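Side-chain contacts in exopolygalacturonate lyase (Vibrio vulnificus, PDB 5A29), which probably cleaves polygalacturonate (pectate) chains by beta-elimination, as a manganese-binding lyase of polysaccharide lyase family 2: residues L266-Q269 with Y270-K274; I320-E323 with G324-L327; N331-S334 with I335-N339; E343-L346 with A347-N351; A354-E357 with Q358-A362. All coordinates share one frame; numbering follows the deposited sequence.

Contact 1 (L266-Q269 with Y270-K274). With SRT (S,R meso-tartaric acid), chain D.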
# COMPACT_ATOMS: atom_id res chain seq x y z
N LEU A 266 3.69 -11.93 -14.53
CA LEU A 266 3.85 -10.49 -14.24
C LEU A 266 4.87 -10.26 -13.13
O LEU A 266 5.80 -9.45 -13.24
CB LEU A 266 2.48 -9.88 -13.94
CG LEU A 266 2.47 -8.37 -13.62
CD1 LEU A 266 3.14 -7.52 -14.75
CD2 LEU A 266 1.03 -7.91 -13.44
N MET A 267 4.76 -11.01 -12.04
CA MET A 267 5.75 -10.90 -10.95
C MET A 267 7.19 -11.17 -11.44
O MET A 267 8.18 -10.48 -11.06
CB MET A 267 5.39 -11.85 -9.80
CG MET A 267 6.36 -11.82 -8.65
SD MET A 267 6.01 -13.04 -7.32
CE MET A 267 4.36 -12.63 -6.87
N THR A 268 7.32 -12.19 -12.29
CA THR A 268 8.63 -12.60 -12.81
C THR A 268 9.29 -11.51 -13.69
O THR A 268 10.50 -11.45 -13.74
CB THR A 268 8.42 -13.89 -13.69
OG1 THR A 268 8.12 -14.94 -12.77
CG2 THR A 268 9.70 -14.29 -14.37
N GLN A 269 8.48 -10.75 -14.42
CA GLN A 269 9.07 -9.71 -15.34
C GLN A 269 9.96 -8.72 -14.51
O GLN A 269 11.05 -8.27 -14.99
CB GLN A 269 8.00 -9.00 -16.15
CG GLN A 269 7.14 -9.88 -17.12
CD GLN A 269 8.02 -10.95 -17.78
OE1 GLN A 269 8.86 -10.62 -18.62
NE2 GLN A 269 7.90 -12.20 -17.32
N TYR A 270 9.50 -8.38 -13.29
CA TYR A 270 10.32 -7.48 -12.43
C TYR A 270 11.62 -8.06 -12.05
O TYR A 270 12.68 -7.37 -12.07
CB TYR A 270 9.56 -7.00 -11.16
CG TYR A 270 8.33 -6.20 -11.53
CD1 TYR A 270 8.39 -4.83 -11.70
CD2 TYR A 270 7.08 -6.83 -11.68
CE1 TYR A 270 7.23 -4.11 -11.98
CE2 TYR A 270 5.96 -6.11 -12.04
CZ TYR A 270 6.06 -4.77 -12.20
OH TYR A 270 4.93 -4.08 -12.50
N LYS A 271 11.58 -9.38 -11.76
CA LYS A 271 12.76 -10.11 -11.37
C LYS A 271 13.77 -10.22 -12.53
O LYS A 271 15.00 -10.14 -12.31
CB LYS A 271 12.41 -11.51 -10.82
CG LYS A 271 11.34 -11.57 -9.72
CD LYS A 271 11.50 -10.63 -8.53
CE LYS A 271 10.14 -10.38 -7.75
NZ LYS A 271 8.98 -9.53 -8.38
N LEU A 272 13.24 -10.46 -13.73
CA LEU A 272 14.14 -10.62 -14.93
C LEU A 272 14.88 -9.34 -15.26
O LEU A 272 15.96 -9.39 -15.85
CB LEU A 272 13.29 -11.01 -16.14
CG LEU A 272 12.75 -12.46 -16.02
CD1 LEU A 272 11.76 -12.66 -17.17
CD2 LEU A 272 13.93 -13.47 -16.03
N ALA A 273 14.28 -8.18 -14.92
CA ALA A 273 14.88 -6.90 -15.19
C ALA A 273 15.75 -6.32 -14.05
O ALA A 273 16.23 -5.23 -14.19
CB ALA A 273 13.78 -5.88 -15.58
N LYS A 274 16.00 -7.08 -12.97
CA LYS A 274 16.85 -6.64 -11.90
C LYS A 274 18.25 -6.32 -12.42
O LYS A 274 18.71 -6.86 -13.47
CB LYS A 274 16.89 -7.63 -10.72
CG LYS A 274 17.86 -8.79 -10.93
CD LYS A 274 17.59 -9.74 -9.77
CE LYS A 274 17.33 -11.15 -10.24
NZ LYS A 274 18.67 -11.77 -10.30
O1 SRT D . 9.46 -4.34 -7.83
O11 SRT D . 11.36 -5.22 -8.40
C1 SRT D . 10.30 -5.26 -7.77
C2 SRT D . 9.84 -6.48 -6.98
O2 SRT D . 9.66 -7.40 -8.00
C3 SRT D . 10.69 -7.16 -5.89
O3 SRT D . 12.01 -6.67 -5.80
C4 SRT D . 10.14 -7.15 -4.47
O4 SRT D . 10.35 -8.24 -3.88
O41 SRT D . 9.52 -6.13 -3.99

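Contact 2 (I320-E323 with G324-L327)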
# COMPACT_ATOMS: atom_id res chain seq x y z
N ILE A 320 22.45 3.78 -17.17
CA ILE A 320 21.70 3.45 -15.89
C ILE A 320 20.43 4.33 -15.78
O ILE A 320 19.45 3.94 -15.13
CB ILE A 320 22.61 3.50 -14.64
CG1 ILE A 320 21.92 2.81 -13.41
CG2 ILE A 320 22.98 4.95 -14.28
CD1 ILE A 320 21.61 1.32 -13.62
N ALA A 321 20.43 5.53 -16.42
CA ALA A 321 19.31 6.47 -16.23
C ALA A 321 18.12 6.05 -17.08
O ALA A 321 17.87 6.65 -18.15
CB ALA A 321 19.72 7.95 -16.56
N ARG A 322 17.36 5.06 -16.60
CA ARG A 322 16.10 4.68 -17.18
C ARG A 322 15.16 4.51 -15.99
O ARG A 322 15.62 4.18 -14.89
CB ARG A 322 16.20 3.33 -17.96
CG ARG A 322 17.13 3.41 -19.22
CD ARG A 322 16.60 4.42 -20.26
NE ARG A 322 17.46 4.44 -21.46
CZ ARG A 322 18.65 5.05 -21.59
NH1 ARG A 322 19.17 5.85 -20.64
NH2 ARG A 322 19.33 4.89 -22.74
N GLU A 323 13.89 4.64 -16.23
CA GLU A 323 12.91 4.78 -15.09
C GLU A 323 12.93 3.62 -14.10
O GLU A 323 12.76 3.83 -12.86
CB GLU A 323 11.49 4.98 -15.61
CG GLU A 323 11.36 6.35 -16.30
CD GLU A 323 10.01 6.57 -16.95
OE1 GLU A 323 8.93 6.14 -16.38
OE2 GLU A 323 9.95 7.24 -18.00
N GLY A 324 13.08 2.40 -14.63
CA GLY A 324 13.07 1.22 -13.71
C GLY A 324 14.25 1.18 -12.79
O GLY A 324 14.18 0.56 -11.72
N ASN A 325 15.35 1.84 -13.14
CA ASN A 325 16.54 1.83 -12.31
C ASN A 325 16.58 2.93 -11.25
O ASN A 325 17.48 2.90 -10.40
CB ASN A 325 17.82 1.93 -13.15
CG ASN A 325 17.89 0.80 -14.18
OD1 ASN A 325 17.83 -0.38 -13.80
ND2 ASN A 325 17.99 1.15 -15.46
N VAL A 326 15.57 3.77 -11.22
CA VAL A 326 15.53 4.82 -10.13
C VAL A 326 14.92 4.22 -8.82
O VAL A 326 13.77 3.75 -8.84
CB VAL A 326 14.67 5.99 -10.59
CG1 VAL A 326 14.47 7.02 -9.44
CG2 VAL A 326 15.34 6.69 -11.80
N LEU A 327 15.69 4.21 -7.75
CA LEU A 327 15.23 3.61 -6.50
C LEU A 327 15.05 4.76 -5.42
O LEU A 327 15.04 4.48 -4.23
CB LEU A 327 16.23 2.60 -5.95
CG LEU A 327 16.51 1.47 -7.00
CD1 LEU A 327 17.37 0.42 -6.30
CD2 LEU A 327 15.20 0.84 -7.44

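Contact 3 (N331-S334 with I335-N339). With SRT (S,R meso-tartaric acid), chain D; SRT (S,R meso-tartaric acid), chain R.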
# COMPACT_ATOMS: atom_id res chain seq x y z
N ASN A 331 10.25 5.44 -4.98
CA ASN A 331 10.24 4.17 -5.72
C ASN A 331 10.69 3.01 -4.82
O ASN A 331 10.14 1.94 -4.95
CB ASN A 331 11.15 4.21 -6.97
CG ASN A 331 10.51 5.01 -8.13
OD1 ASN A 331 9.43 5.59 -8.00
ND2 ASN A 331 11.23 5.09 -9.27
N ASP A 332 11.67 3.24 -3.95
CA ASP A 332 12.21 2.18 -3.09
C ASP A 332 11.09 1.74 -2.14
O ASP A 332 10.94 0.59 -1.91
CB ASP A 332 13.38 2.64 -2.25
CG ASP A 332 13.09 3.97 -1.48
OD1 ASP A 332 12.41 4.88 -2.02
OD2 ASP A 332 13.49 4.09 -0.31
N LYS A 333 10.31 2.68 -1.60
CA LYS A 333 9.22 2.27 -0.75
C LYS A 333 8.23 1.30 -1.44
O LYS A 333 7.79 0.33 -0.82
CB LYS A 333 8.45 3.49 -0.26
CG LYS A 333 7.36 3.11 0.72
CD LYS A 333 6.63 4.34 1.27
CE LYS A 333 5.62 3.92 2.33
NZ LYS A 333 4.65 5.04 2.42
N SER A 334 7.82 1.57 -2.68
CA SER A 334 6.89 0.64 -3.34
C SER A 334 7.53 -0.74 -3.54
O SER A 334 6.80 -1.71 -3.64
CB SER A 334 6.47 1.13 -4.74
OG SER A 334 5.81 2.42 -4.59
N ILE A 335 8.86 -0.80 -3.64
CA ILE A 335 9.56 -2.07 -3.89
C ILE A 335 9.83 -2.80 -2.56
O ILE A 335 9.45 -3.97 -2.43
CB ILE A 335 10.89 -1.82 -4.60
CG1 ILE A 335 10.62 -1.27 -6.01
CG2 ILE A 335 11.74 -3.10 -4.63
CD1 ILE A 335 11.94 -0.70 -6.59
N VAL A 336 10.52 -2.13 -1.62
CA VAL A 336 11.03 -2.83 -0.41
C VAL A 336 10.03 -2.83 0.75
O VAL A 336 10.30 -3.45 1.79
CB VAL A 336 12.42 -2.33 0.09
CG1 VAL A 336 13.44 -2.45 -1.09
CG2 VAL A 336 12.37 -0.94 0.73
N PHE A 337 8.95 -2.08 0.61
CA PHE A 337 7.93 -2.07 1.65
C PHE A 337 6.64 -2.67 1.06
O PHE A 337 6.31 -3.82 1.36
CB PHE A 337 7.71 -0.64 2.21
CG PHE A 337 6.60 -0.56 3.21
CD1 PHE A 337 6.66 -1.34 4.41
CD2 PHE A 337 5.52 0.30 3.01
CE1 PHE A 337 5.62 -1.25 5.37
CE2 PHE A 337 4.46 0.37 3.95
CZ PHE A 337 4.53 -0.39 5.14
N ASN A 338 5.92 -1.94 0.17
CA ASN A 338 4.60 -2.40 -0.22
C ASN A 338 4.68 -3.72 -0.97
O ASN A 338 4.05 -4.71 -0.55
CB ASN A 338 3.84 -1.37 -1.12
CG ASN A 338 3.69 -0.02 -0.43
OD1 ASN A 338 4.54 0.83 -0.62
ND2 ASN A 338 2.75 0.11 0.51
N ASN A 339 5.46 -3.77 -2.04
CA ASN A 339 5.40 -5.03 -2.83
C ASN A 339 6.12 -6.17 -2.10
O ASN A 339 5.75 -7.35 -2.25
CB ASN A 339 5.95 -4.85 -4.21
CG ASN A 339 5.76 -6.12 -5.07
OD1 ASN A 339 4.62 -6.53 -5.35
ND2 ASN A 339 6.88 -6.76 -5.40
O1 SRT D . 9.46 -4.34 -7.83
O11 SRT D . 11.36 -5.22 -8.40
C1 SRT D . 10.30 -5.26 -7.77
C2 SRT D . 9.84 -6.48 -6.98
O2 SRT D . 9.66 -7.40 -8.00
C3 SRT D . 10.69 -7.16 -5.89
O3 SRT D . 12.01 -6.67 -5.80
C4 SRT D . 10.14 -7.15 -4.47
O4 SRT D . 10.35 -8.24 -3.88
O41 SRT D . 9.52 -6.13 -3.99
O1 SRT R . 1.81 8.50 -4.35
O11 SRT R . 1.07 6.72 -3.36
C1 SRT R . 1.80 7.73 -3.38
C2 SRT R . 2.78 8.03 -2.25
O2 SRT R . 2.29 8.85 -1.21
C3 SRT R . 3.43 6.74 -1.77
O3 SRT R . 4.25 6.39 -2.91
C4 SRT R . 4.18 6.98 -0.48
O4 SRT R . 3.53 6.67 0.54
O41 SRT R . 5.32 7.56 -0.43

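Contact 4 (E343-L346 with A347-N351). With SRT (S,R meso-tartaric acid), chain D; EDO (1,2-ethanediol), chain M.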
# COMPACT_ATOMS: atom_id res chain seq x y z
N GLU A 343 4.62 -9.94 -1.56
CA GLU A 343 5.27 -11.16 -2.07
C GLU A 343 5.56 -12.08 -0.91
O GLU A 343 5.46 -13.33 -1.04
CB GLU A 343 6.57 -10.84 -2.83
CG GLU A 343 6.19 -10.18 -4.16
CD GLU A 343 7.35 -10.06 -5.17
OE1 GLU A 343 8.51 -10.44 -4.84
OE2 GLU A 343 7.08 -9.54 -6.30
N LEU A 344 5.96 -11.52 0.23
CA LEU A 344 6.12 -12.36 1.42
C LEU A 344 4.83 -13.00 1.87
O LEU A 344 4.85 -14.14 2.37
CB LEU A 344 6.75 -11.57 2.61
CG LEU A 344 8.26 -11.20 2.29
CD1 LEU A 344 8.76 -10.08 3.25
CD2 LEU A 344 9.21 -12.40 2.37
N HIS A 345 3.74 -12.26 1.81
CA HIS A 345 2.44 -12.82 2.18
C HIS A 345 2.06 -14.00 1.23
O HIS A 345 1.59 -15.06 1.68
CB HIS A 345 1.37 -11.69 2.10
CG HIS A 345 -0.02 -12.19 2.21
ND1 HIS A 345 -0.48 -12.85 3.32
CD2 HIS A 345 -1.05 -12.19 1.32
CE1 HIS A 345 -1.75 -13.19 3.14
NE2 HIS A 345 -2.13 -12.77 1.94
N LEU A 346 2.28 -13.83 -0.05
CA LEU A 346 2.00 -14.89 -1.04
C LEU A 346 2.96 -16.07 -0.89
O LEU A 346 2.54 -17.25 -0.98
CB LEU A 346 2.16 -14.31 -2.46
CG LEU A 346 1.16 -13.27 -2.89
CD1 LEU A 346 1.48 -12.76 -4.30
CD2 LEU A 346 -0.32 -13.71 -2.79
N ALA A 347 4.22 -15.81 -0.56
CA ALA A 347 5.14 -16.92 -0.36
C ALA A 347 4.64 -17.82 0.78
O ALA A 347 4.78 -19.06 0.71
CB ALA A 347 6.55 -16.45 -0.02
N GLU A 348 4.24 -17.18 1.89
CA GLU A 348 3.79 -17.86 3.07
C GLU A 348 2.44 -18.55 2.82
O GLU A 348 2.28 -19.69 3.21
CB GLU A 348 3.60 -16.90 4.25
CG GLU A 348 3.42 -17.69 5.52
CD GLU A 348 3.32 -16.85 6.79
OE1 GLU A 348 3.26 -15.60 6.70
OE2 GLU A 348 3.33 -17.46 7.89
N GLN A 349 1.51 -17.86 2.18
CA GLN A 349 0.19 -18.40 1.93
C GLN A 349 0.30 -19.69 1.07
O GLN A 349 -0.35 -20.71 1.35
CB GLN A 349 -0.64 -17.37 1.23
CG GLN A 349 -2.07 -17.78 0.97
CD GLN A 349 -2.84 -16.72 0.21
OE1 GLN A 349 -2.43 -16.31 -0.89
NE2 GLN A 349 -3.91 -16.24 0.79
N ARG A 350 1.14 -19.64 0.06
CA ARG A 350 1.25 -20.69 -0.93
C ARG A 350 2.31 -21.71 -0.63
O ARG A 350 2.54 -22.63 -1.44
CB ARG A 350 1.52 -20.07 -2.28
CG ARG A 350 0.39 -19.19 -2.75
CD ARG A 350 0.74 -18.55 -4.09
NE ARG A 350 0.54 -19.53 -5.16
CZ ARG A 350 -0.66 -19.89 -5.65
NH1 ARG A 350 -1.79 -19.37 -5.14
NH2 ARG A 350 -0.74 -20.82 -6.63
N ASN A 351 3.05 -21.49 0.45
CA ASN A 351 4.21 -22.24 0.81
C ASN A 351 5.17 -22.36 -0.41
O ASN A 351 5.59 -23.45 -0.86
CB ASN A 351 3.81 -23.60 1.42
CG ASN A 351 5.00 -24.34 1.95
OD1 ASN A 351 5.97 -23.73 2.40
ND2 ASN A 351 4.98 -25.64 1.82
O1 SRT D . 9.46 -4.34 -7.83
O11 SRT D . 11.36 -5.22 -8.40
C1 SRT D . 10.30 -5.26 -7.77
C2 SRT D . 9.84 -6.48 -6.98
O2 SRT D . 9.66 -7.40 -8.00
C3 SRT D . 10.69 -7.16 -5.89
O3 SRT D . 12.01 -6.67 -5.80
C4 SRT D . 10.14 -7.15 -4.47
O4 SRT D . 10.35 -8.24 -3.88
O41 SRT D . 9.52 -6.13 -3.99
C1 EDO M . 2.64 -12.27 6.67
O1 EDO M . 1.22 -12.38 6.52
C2 EDO M . 3.28 -12.59 5.29
O2 EDO M . 4.61 -13.20 5.29

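Contact 5 (A354-E357 with Q358-A362). With EDO (1,2-ethanediol), chain L.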
# COMPACT_ATOMS: atom_id res chain seq x y z
N ALA A 354 10.32 -20.34 -4.00
CA ALA A 354 10.89 -19.56 -5.07
C ALA A 354 10.44 -18.09 -4.92
O ALA A 354 11.28 -17.22 -5.00
CB ALA A 354 10.49 -20.08 -6.44
N ILE A 355 9.16 -17.84 -4.63
CA ILE A 355 8.72 -16.42 -4.33
C ILE A 355 9.56 -15.89 -3.17
O ILE A 355 10.17 -14.78 -3.24
CB ILE A 355 7.24 -16.34 -4.02
CG1 ILE A 355 6.44 -16.75 -5.28
CG2 ILE A 355 6.87 -14.92 -3.58
CD1 ILE A 355 4.95 -16.91 -5.06
N ARG A 356 9.65 -16.70 -2.10
CA ARG A 356 10.41 -16.29 -0.94
C ARG A 356 11.89 -15.97 -1.19
O ARG A 356 12.40 -14.90 -0.78
CB ARG A 356 10.37 -17.39 0.12
CG ARG A 356 10.62 -16.79 1.47
CD ARG A 356 11.71 -17.55 2.14
NE ARG A 356 11.43 -18.97 2.11
CZ ARG A 356 12.27 -19.91 1.70
NH1 ARG A 356 13.50 -19.59 1.37
NH2 ARG A 356 11.90 -21.18 1.67
N GLU A 357 12.64 -16.89 -1.79
CA GLU A 357 14.07 -16.59 -2.06
C GLU A 357 14.21 -15.34 -2.92
O GLU A 357 15.11 -14.57 -2.71
CB GLU A 357 14.76 -17.78 -2.75
CG GLU A 357 15.06 -18.85 -1.72
CD GLU A 357 15.36 -20.20 -2.31
OE1 GLU A 357 14.80 -20.53 -3.39
OE2 GLU A 357 16.15 -20.93 -1.67
N GLN A 358 13.34 -15.15 -3.90
CA GLN A 358 13.49 -13.95 -4.72
C GLN A 358 13.24 -12.64 -3.97
O GLN A 358 13.97 -11.67 -4.17
CB GLN A 358 12.64 -14.06 -5.93
CG GLN A 358 13.20 -15.23 -6.74
CD GLN A 358 12.62 -15.25 -8.11
OE1 GLN A 358 11.44 -15.54 -8.29
NE2 GLN A 358 13.42 -14.85 -9.08
N VAL A 359 12.29 -12.66 -3.04
CA VAL A 359 12.08 -11.47 -2.18
C VAL A 359 13.28 -11.23 -1.33
O VAL A 359 13.69 -10.08 -1.21
CB VAL A 359 10.92 -11.57 -1.14
CG1 VAL A 359 10.72 -10.15 -0.55
CG2 VAL A 359 9.67 -12.01 -1.77
N VAL A 360 13.78 -12.26 -0.64
CA VAL A 360 14.88 -12.10 0.25
C VAL A 360 16.10 -11.57 -0.50
O VAL A 360 16.84 -10.68 -0.01
CB VAL A 360 15.21 -13.43 0.94
CG1 VAL A 360 16.58 -13.40 1.64
CG2 VAL A 360 14.05 -13.83 1.84
N ASP A 361 16.32 -12.14 -1.68
CA ASP A 361 17.47 -11.70 -2.50
C ASP A 361 17.36 -10.24 -2.91
O ASP A 361 18.35 -9.48 -2.80
CB ASP A 361 17.62 -12.61 -3.71
CG ASP A 361 18.42 -13.90 -3.35
OD1 ASP A 361 18.88 -14.02 -2.17
OD2 ASP A 361 18.56 -14.81 -4.21
N ALA A 362 16.14 -9.82 -3.25
CA ALA A 362 15.91 -8.45 -3.63
C ALA A 362 16.19 -7.50 -2.45
O ALA A 362 16.80 -6.43 -2.65
CB ALA A 362 14.47 -8.27 -4.15
C1 EDO L . 7.45 -19.96 2.15
O1 EDO L . 8.12 -19.83 3.40
C2 EDO L . 7.72 -21.37 1.69
O2 EDO L . 9.13 -21.52 1.62
O HOH W 1 17.50 -15.99 -1.01

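Contact 1 (L266-Q269 with Y270-K274)
The ring of Y270 lies beside the side chain of L266, both pointing the same way, with CE2 of Y270 4.2 Å from CD1 of L266. Its chi1 of -62° turns CG away from its own carbonyl carbon and back along the chain, which brings CD2 of Y270 to 3.3 Å from the carbonyl oxygen of L266, while M267 O sits at the ring edge, near its plane. Beyond the segments the Y270 hydroxyl bonds to T232 O, and F285 meets the ring edge-to-face, a setting that suits a long aromatic with one polar end. K271 comes next: bends at chi2 and chi4 let K271 NZ donate to M267 O at 3.0 Å and pass 3.5 Å from M267 CG. This is the last part of helix 259-272, where K271 and Y270 line a pocket holding a meso-tartrate, and K271 NZ also forms a salt bridge to E343. L272, partly exposed, rests CD1 against CG2 of T268 at 3.8 Å and is equally close to Q269 OE1, whose hydrogen bond goes to S215 OG. L272 N donates to T268 O at 2.9 Å. A273, already leaving helical geometry, still donates from N to Q269 O.

Contact 2 (I320-E323 with G324-L327)
I320 and N325 are held together across a compact pair of turns: an inverse gamma turn centred on A321, followed by a short 3-10 segment at E323-N325, in the loop between helices 308-317 and 331-349. The packed side belongs to N325. With CG of N325 set at a chi1 of -57° beside its own backbone N, CD1 of I320 crosses the amide at a slant, 3.8 Å from CG of N325, while N325 ND2 donates to I320 O at 3.2 Å, a bond of moderate straightness (135°). Asparagine fits because each end of the amide has work to do: ND2 also reaches P223 O, and OD1 accepts from S383 OG. The backbone N of N325 bonds to R322 O at 2.9 Å, and V326 N to E323 O. G324 continues the 3-10 turn between E323 and N325. E323 leads away, its carboxylate bridging to R308, a residue that lines a tartrate pocket. R322 forms the looser side, partly exposed; of its side chain, CB alone comes near N325, 3.8 Å from ND2 of N325. Its guanidinium swings away, and R322 NH1 bonds to A321 O at 2.9 Å. I320 O receives R322 N at 2.8 Å and N325 ND2 from the same face of its carbonyl plane.

Contact 3 (N331-S334 with I335-N339)
One carbonyl oxygen, K333 O, takes two backbone donors: F337 N at 3.0 Å, standing above the carbonyl plane, and N338 N at 3.1 Å. This marks a pi-type turn, a local widening at the start of helix 331-349, which continues as N339 N bonds to S334 O, five residues back. Before the bulge the pattern is that of an ordinary helix, with V336 N donating almost straight (177°) to D332 O. V336 has CG2 in the crowded position between its N and carbonyl carbon, 3.4 Å from D332 O, and the compact valine packs onward against L363 and F366 of helix 353-370. K333 stretches out fully from a chi1 of -176°, running alongside F337 so that CE of K333 approaches CD2 of the F337 ring at 3.7 Å. A long aliphatic stem with a charged end suits this route: the stem runs beside the ring, and K333 NZ emerges to donate to O4 of a meso-tartrate (chain R) at 2.7 Å. On another side of the helix I335 and N339 border a second tartrate (chain D). I335 lays CG1 3.4 Å from N331 O, against the preceding turn. The N339 amide is gripped at both ends: OD1 accepts from S238 OG, while ND2 donates to E343 and, 3.1 Å away, to O41 of the chain D tartrate.

Contact 4 (E343-L346 with A347-N351)
H345 and Q349 both start out with CG opposite the backbone N (chi1 169° and -177°), and this brings their ends near each other one turn apart, NE2 of H345 4.1 Å from NE2 of Q349, with ring and amide planes inclined by 51°. Q349 is extended and runs alongside L346, with OE1 of Q349 3.8 Å from CD2 of L346 and hydrogen-bonded to Q246. L346 also packs on M267 and Y245. Small A347 lets helix 353-370 come close, packing against I355 and R356. E343 borders a bound tartrate, OE1 of E343 lying 3.0 Å from tartrate O4. Regular helix bonds underlie all this, such as Q349 N to H345 O at 2.8 Å and R350 N to L346 O at 3.0 Å. Helix 331-349 then ends in a Schellman motif, in which N351 takes up a positive phi that asparagine tolerates well. R350 lays its methylenes over L346 O, CG of R350 at 3.4 Å, before its guanidinium pairs with D248. E348 instead turns its carboxylate to R425 of helix 417-426. A positive R350 beside the carbonyl end of a helix is probably well placed; a negative E348 would be less so, and its salt bridge to R425 may offset this.

Contact 5 (A354-E357 with Q358-A362)
Helix 353-370 brings I355 and V359 onto one apolar stripe near its start, their CG2 methyls 4.4 Å apart. The V359 chi1 of -170° puts CG2 beside its backbone N, where it lies 3.2 Å from I355 O, the oxygen that also accepts V359 N at 3.0 Å. Apolar residues suit this buried strip: they pack against helix 331-349, I355 on A347 and V359 on E343 and L344, and V359 also borders a bound tartrate. V360 repeats the arrangement on a different side, CG2 of V360 3.3 Å from R356 O and its N-H pointing nearly straight at that oxygen (172°). These are the successive i to i+4 bonds of a regular alpha-helix, amphipathic here, with E357, Q358 and D361 on the exposed side. CG of Q358 lies 3.3 Å from A354 O, whereas the carboxylates of E357 and D361 keep well apart. E357 O accepts D361 N at 2.9 Å, and a water donates both to this oxygen and to D361 OD1, tying side chain to backbone. The R356 side chain bends at chi2 and chi3; NH1 bonds to Q427, and R356 NH2 donates to O2 of an ethanediol, probably from the crystallisation liquor, at 2.8 Å.

How the contacts relate
Read from the N terminus, the five contacts follow in series; none nests in or crosses another, and each closes only a turn or so of chain. Contact 1 lies at the end of helix 259-272 and contact 2 in the loop before helix 331-349. That loop passes straight into contact 3, V326 O probably bonding to N331 ND2 and L327 packing on I335. Contact 4 lies farther along the same helix, and contact 5 begins the next, helix 353-370, packed on contact 4 through I355, V359 and A347. The chain also returns on itself: K271 bridges to E343, joining contacts 1 and 4, and M267 packs near I355. Contacts 1, 3, 4 and 5 all contribute residues to one tartrate pocket.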